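Local coordinates for alcohol dehydrogenase superfamily protein (Novosphingobium aromaticivorans, PDB 3GAZ) that probably acts as an NADP-dependent oxidoreductase of the medium-chain alcohol dehydrogenase superfamily, though its substrate is not established, at residues Pro6-Gly18 / Leu22-Gln34. Numbering follows the deposited sequence.
Sequences PTMIAAVVEEANG and LRKLARPQPAPGQ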
loop_
_atom_site.group_PDB
_atom_site.type_symbol
_atom_site.label_atom_id
_atom_site.label_comp_id
_atom_site.label_asym_id
_atom_site.label_seq_id
_atom_site.Cartn_x
_atom_site.Cartn_y
_atom_site.Cartn_z
ATOM N N PRO A 6 -24.029 4.872 -4.663
ATOM C CA PRO A 6 -24.283 3.427 -4.469
ATOM C C PRO A 6 -23.268 2.785 -3.526
ATOM O O PRO A 6 -22.129 3.239 -3.405
ATOM C CB PRO A 6 -24.231 2.781 -5.844
ATOM C CG PRO A 6 -23.297 3.723 -6.574
ATOM C CD PRO A 6 -23.684 5.128 -6.072
ATOM N N THR A 7 -23.694 1.716 -2.865
ATOM C CA THR A 7 -22.849 1.017 -1.912
ATOM C C THR A 7 -22.584 -0.420 -2.336
ATOM O O THR A 7 -23.004 -0.855 -3.407
ATOM C CB THR A 7 -23.516 0.985 -0.527
ATOM O OG1 THR A 7 -24.766 0.279 -0.619
ATOM C CG2 THR A 7 -23.769 2.398 -0.025
HETATM N N MSE A 8 -21.875 -1.149 -1.481
HETATM C CA MSE A 8 -21.562 -2.550 -1.728
HETATM C C MSE A 8 -21.333 -3.222 -0.382
HETATM O O MSE A 8 -21.131 -2.548 0.629
HETATM C CB MSE A 8 -20.294 -2.701 -2.594
HETATM C CG MSE A 8 -18.967 -2.351 -1.896
HETATM SE SE MSE A 8 -17.459 -2.925 -2.799
HETATM C CE MSE A 8 -16.149 -2.230 -1.735
ATOM N N ILE A 9 -21.381 -4.550 -0.370
ATOM C CA ILE A 9 -21.133 -5.309 0.845
ATOM C C ILE A 9 -19.700 -5.826 0.746
ATOM O O ILE A 9 -19.275 -6.300 -0.309
ATOM C CB ILE A 9 -22.077 -6.534 0.972
ATOM C CG1 ILE A 9 -23.525 -6.072 1.152
ATOM C CG2 ILE A 9 -21.647 -7.408 2.152
ATOM C CD1 ILE A 9 -23.756 -5.249 2.400
ATOM N N ALA A 10 -18.958 -5.730 1.841
ATOM C CA ALA A 10 -17.586 -6.210 1.865
ATOM C C ALA A 10 -17.266 -6.728 3.256
ATOM O O ALA A 10 -17.883 -6.320 4.243
ATOM C CB ALA A 10 -16.619 -5.082 1.493
ATOM N N ALA A 11 -16.307 -7.641 3.328
ATOM C CA ALA A 11 -15.886 -8.196 4.602
ATOM C C ALA A 11 -14.632 -7.430 4.993
ATOM O O ALA A 11 -13.671 -7.348 4.223
ATOM C CB ALA A 11 -15.584 -9.680 4.462
ATOM N N VAL A 12 -14.647 -6.859 6.188
ATOM C CA VAL A 12 -13.514 -6.091 6.662
ATOM C C VAL A 12 -12.901 -6.682 7.918
ATOM O O VAL A 12 -13.617 -7.034 8.857
ATOM C CB VAL A 12 -13.930 -4.632 6.983
ATOM C CG1 VAL A 12 -12.717 -3.831 7.440
ATOM C CG2 VAL A 12 -14.573 -3.989 5.769
ATOM N N VAL A 13 -11.577 -6.809 7.928
ATOM C CA VAL A 13 -10.882 -7.293 9.106
ATOM C C VAL A 13 -10.476 -5.982 9.766
ATOM O O VAL A 13 -9.669 -5.227 9.222
ATOM C CB VAL A 13 -9.637 -8.134 8.747
ATOM C CG1 VAL A 13 -8.886 -8.509 10.012
ATOM C CG2 VAL A 13 -10.063 -9.395 8.011
ATOM N N GLU A 14 -11.069 -5.699 10.920
ATOM C CA GLU A 14 -10.827 -4.450 11.628
ATOM C C GLU A 14 -9.532 -4.382 12.424
ATOM O O GLU A 14 -8.876 -3.340 12.460
ATOM C CB GLU A 14 -12.025 -4.153 12.529
ATOM C CG GLU A 14 -13.349 -4.398 11.817
ATOM C CD GLU A 14 -14.547 -3.856 12.566
ATOM O OE1 GLU A 14 -14.648 -4.103 13.785
ATOM O OE2 GLU A 14 -15.392 -3.195 11.926
ATOM N N GLU A 15 -9.171 -5.486 13.066
ATOM C CA GLU A 15 -7.948 -5.542 13.852
ATOM C C GLU A 15 -7.326 -6.930 13.788
ATOM O O GLU A 15 -7.974 -7.891 13.368
ATOM C CB GLU A 15 -8.222 -5.169 15.314
ATOM C CG GLU A 15 -9.209 -6.073 16.053
ATOM C CD GLU A 15 -10.657 -5.694 15.809
ATOM O OE1 GLU A 15 -10.973 -4.487 15.885
ATOM O OE2 GLU A 15 -11.481 -6.601 15.556
ATOM N N ALA A 16 -6.069 -7.027 14.207
ATOM C CA ALA A 16 -5.354 -8.296 14.196
ATOM C C ALA A 16 -6.198 -9.414 14.797
ATOM O O ALA A 16 -6.752 -9.268 15.888
ATOM C CB ALA A 16 -4.042 -8.163 14.960
ATOM N N ASN A 17 -6.297 -10.520 14.067
ATOM C CA ASN A 17 -7.052 -11.690 14.497
ATOM C C ASN A 17 -8.537 -11.446 14.690
ATOM O O ASN A 17 -9.242 -12.294 15.233
ATOM C CB ASN A 17 -6.455 -12.252 15.788
ATOM C CG ASN A 17 -5.016 -12.679 15.615
ATOM O OD1 ASN A 17 -4.694 -13.448 14.709
ATOM N ND2 ASN A 17 -4.139 -12.181 16.480
ATOM N N GLY A 18 -9.011 -10.290 14.247
ATOM C CA GLY A 18 -10.420 -9.979 14.389
ATOM C C GLY A 18 -11.273 -10.755 13.402
ATOM O O GLY A 18 -10.753 -11.354 12.460
ATOM N N LEU A 22 -18.869 -8.029 8.010
ATOM C CA LEU A 22 -19.597 -7.598 6.826
ATOM C C LEU A 22 -20.029 -6.147 7.038
ATOM O O LEU A 22 -20.652 -5.818 8.050
ATOM C CB LEU A 22 -20.823 -8.481 6.593
ATOM C CG LEU A 22 -20.536 -9.941 6.236
ATOM C CD1 LEU A 22 -21.840 -10.643 5.905
ATOM C CD2 LEU A 22 -19.588 -10.004 5.040
ATOM N N ARG A 23 -19.705 -5.294 6.075
ATOM C CA ARG A 23 -20.024 -3.867 6.150
ATOM C C ARG A 23 -20.587 -3.343 4.826
ATOM O O ARG A 23 -20.237 -3.848 3.758
ATOM C CB ARG A 23 -18.748 -3.073 6.466
ATOM C CG ARG A 23 -18.127 -3.318 7.835
ATOM C CD ARG A 23 -18.995 -2.719 8.924
ATOM N NE ARG A 23 -19.408 -1.352 8.599
ATOM C CZ ARG A 23 -18.575 -0.323 8.467
ATOM N NH1 ARG A 23 -17.269 -0.493 8.631
ATOM N NH2 ARG A 23 -19.050 0.879 8.158
ATOM N N LYS A 24 -21.459 -2.337 4.894
ATOM C CA LYS A 24 -21.985 -1.730 3.675
ATOM C C LYS A 24 -21.126 -0.483 3.496
ATOM O O LYS A 24 -21.174 0.432 4.316
ATOM C CB LYS A 24 -23.458 -1.337 3.819
ATOM C CG LYS A 24 -24.016 -0.625 2.580
ATOM C CD LYS A 24 -25.529 -0.446 2.636
ATOM C CE LYS A 24 -25.959 0.537 3.717
ATOM N NZ LYS A 24 -27.450 0.652 3.793
ATOM N N LEU A 25 -20.330 -0.459 2.433
ATOM C CA LEU A 25 -19.423 0.655 2.172
ATOM C C LEU A 25 -19.640 1.270 0.804
ATOM O O LEU A 25 -20.362 0.728 -0.032
ATOM C CB LEU A 25 -17.971 0.169 2.253
ATOM C CG LEU A 25 -17.579 -0.646 3.485
ATOM C CD1 LEU A 25 -16.207 -1.272 3.279
ATOM C CD2 LEU A 25 -17.595 0.254 4.711
ATOM N N ALA A 26 -18.989 2.404 0.577
ATOM C CA ALA A 26 -19.089 3.086 -0.703
ATOM C C ALA A 26 -18.597 2.144 -1.797
ATOM O O ALA A 26 -17.582 1.462 -1.637
ATOM C CB ALA A 26 -18.243 4.352 -0.685
ATOM N N ARG A 27 -19.329 2.091 -2.903
ATOM C CA ARG A 27 -18.931 1.240 -4.013
ATOM C C ARG A 27 -17.825 1.970 -4.772
ATOM O O ARG A 27 -17.965 3.144 -5.099
ATOM C CB ARG A 27 -20.116 0.982 -4.945
ATOM C CG ARG A 27 -19.804 -0.004 -6.057
ATOM C CD ARG A 27 -20.996 -0.203 -6.978
ATOM N NE ARG A 27 -22.152 -0.728 -6.259
ATOM C CZ ARG A 27 -23.276 -1.133 -6.841
ATOM N NH1 ARG A 27 -23.403 -1.074 -8.162
ATOM N NH2 ARG A 27 -24.271 -1.606 -6.102
ATOM N N PRO A 28 -16.706 1.284 -5.048
ATOM C CA PRO A 28 -15.583 1.886 -5.769
ATOM C C PRO A 28 -15.985 2.375 -7.152
ATOM O O PRO A 28 -16.913 1.845 -7.768
ATOM C CB PRO A 28 -14.571 0.747 -5.849
ATOM C CG PRO A 28 -14.866 -0.047 -4.629
ATOM C CD PRO A 28 -16.368 -0.081 -4.618
ATOM N N GLN A 29 -15.280 3.394 -7.626
ATOM C CA GLN A 29 -15.522 3.964 -8.943
ATOM C C GLN A 29 -14.237 3.822 -9.740
ATOM O O GLN A 29 -13.163 4.160 -9.252
ATOM C CB GLN A 29 -15.904 5.438 -8.825
ATOM C CG GLN A 29 -17.347 5.668 -8.428
ATOM C CD GLN A 29 -17.650 7.135 -8.197
ATOM O OE1 GLN A 29 -17.210 7.723 -7.206
ATOM N NE2 GLN A 29 -18.395 7.737 -9.115
ATOM N N PRO A 30 -14.334 3.325 -10.982
ATOM C CA PRO A 30 -13.171 3.133 -11.850
ATOM C C PRO A 30 -12.517 4.409 -12.366
ATOM O O PRO A 30 -13.171 5.256 -12.974
ATOM C CB PRO A 30 -13.731 2.281 -12.983
ATOM C CG PRO A 30 -15.124 2.814 -13.118
ATOM C CD PRO A 30 -15.573 2.918 -11.672
ATOM N N ALA A 31 -11.218 4.534 -12.116
ATOM C CA ALA A 31 -10.446 5.684 -12.575
ATOM C C ALA A 31 -9.984 5.349 -13.987
ATOM O O ALA A 31 -10.186 4.230 -14.457
ATOM C CB ALA A 31 -9.237 5.904 -11.667
ATOM N N PRO A 32 -9.369 6.312 -14.690
ATOM C CA PRO A 32 -8.917 5.993 -16.046
ATOM C C PRO A 32 -7.979 4.789 -15.987
ATOM O O PRO A 32 -7.149 4.689 -15.086
ATOM C CB PRO A 32 -8.192 7.266 -16.475
ATOM C CG PRO A 32 -8.935 8.339 -15.742
ATOM C CD PRO A 32 -9.115 7.728 -14.367
ATOM N N GLY A 33 -8.114 3.874 -16.937
ATOM C CA GLY A 33 -7.253 2.707 -16.938
ATOM C C GLY A 33 -7.793 1.550 -16.112
ATOM O O GLY A 33 -7.249 0.449 -16.176
ATOM N N GLN A 34 -8.854 1.789 -15.343
ATOM C CA GLN A 34 -9.459 0.743 -14.511
ATOM C C GLN A 34 -10.836 0.318 -15.018
ATOM O O GLN A 34 -11.475 1.022 -15.802
ATOM C CB GLN A 34 -9.665 1.224 -13.068
ATOM C CG GLN A 34 -8.449 1.719 -12.316
ATOM C CD GLN A 34 -8.795 2.063 -10.873
ATOM O OE1 GLN A 34 -9.736 2.819 -10.610
ATOM N NE2 GLN A 34 -8.041 1.507 -9.931
HETATM O O HOH W 1 -15.392 -2.309 9.541
#
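Met8 and Leu25 exchange two backbone hydrogen bonds, Met8 N to Leu25 O at 2.8 Å and Leu25 N to Met8 O. Ala10 and Arg23 are joined in the same way. Arg27 N carries the pairing past the strand and donates to Pro6 O.

The Arg27 side chain adds a second grip. Its CG lies anti to the backbone N (chi1 -175°), which carries the chain out to Thr7 O, with a bend at chi3. NE (3.0 Å) and NH2 (3.1 Å) both donate side-on to Thr7 O, which lies in the guanidinium plane. The NH2 bond runs nearly along the C=O axis, while NE sits above the carbonyl plane. Pro6 CB rests over one guanidinium face, toward its rim. A leucine in place of Arg27 would probably leave Thr7 O without these two donors and take away the flat group under Pro6 CB.

The two segments belong to the N-terminal antiparallel beta hairpin of strands 7-13 and 20-26, at the edge of the GroES-like part of this medium-chain fold. Backbone bonds from Ile9 to Gln107 and from Ala11 to His105 tie its first strand to the rest of the chain.

Apolar contacts form on both faces. On one, selenomethionine Met8 meets Pro28 at about a right angle, SE to CD 3.5 Å, and Phe108 also touches Met8. Further along this face, Leu25 CD1 touches both Ala10 CB and Val12 CG2, at 4.0 Å from the latter. On the other, Leu22 CD2 lies 4.1 Å from Ala11 CB.

Lys24 CG passes obliquely by Thr7 OG1, at 3.4 Å.

The Arg23 guanidinium is held by polar partners. A water links its NH1 to Glu14 OE2, and NH2 forms a salt bridge with Glu188 of the second subunit. Leu25 CD2 lies over one guanidinium face, toward its rim.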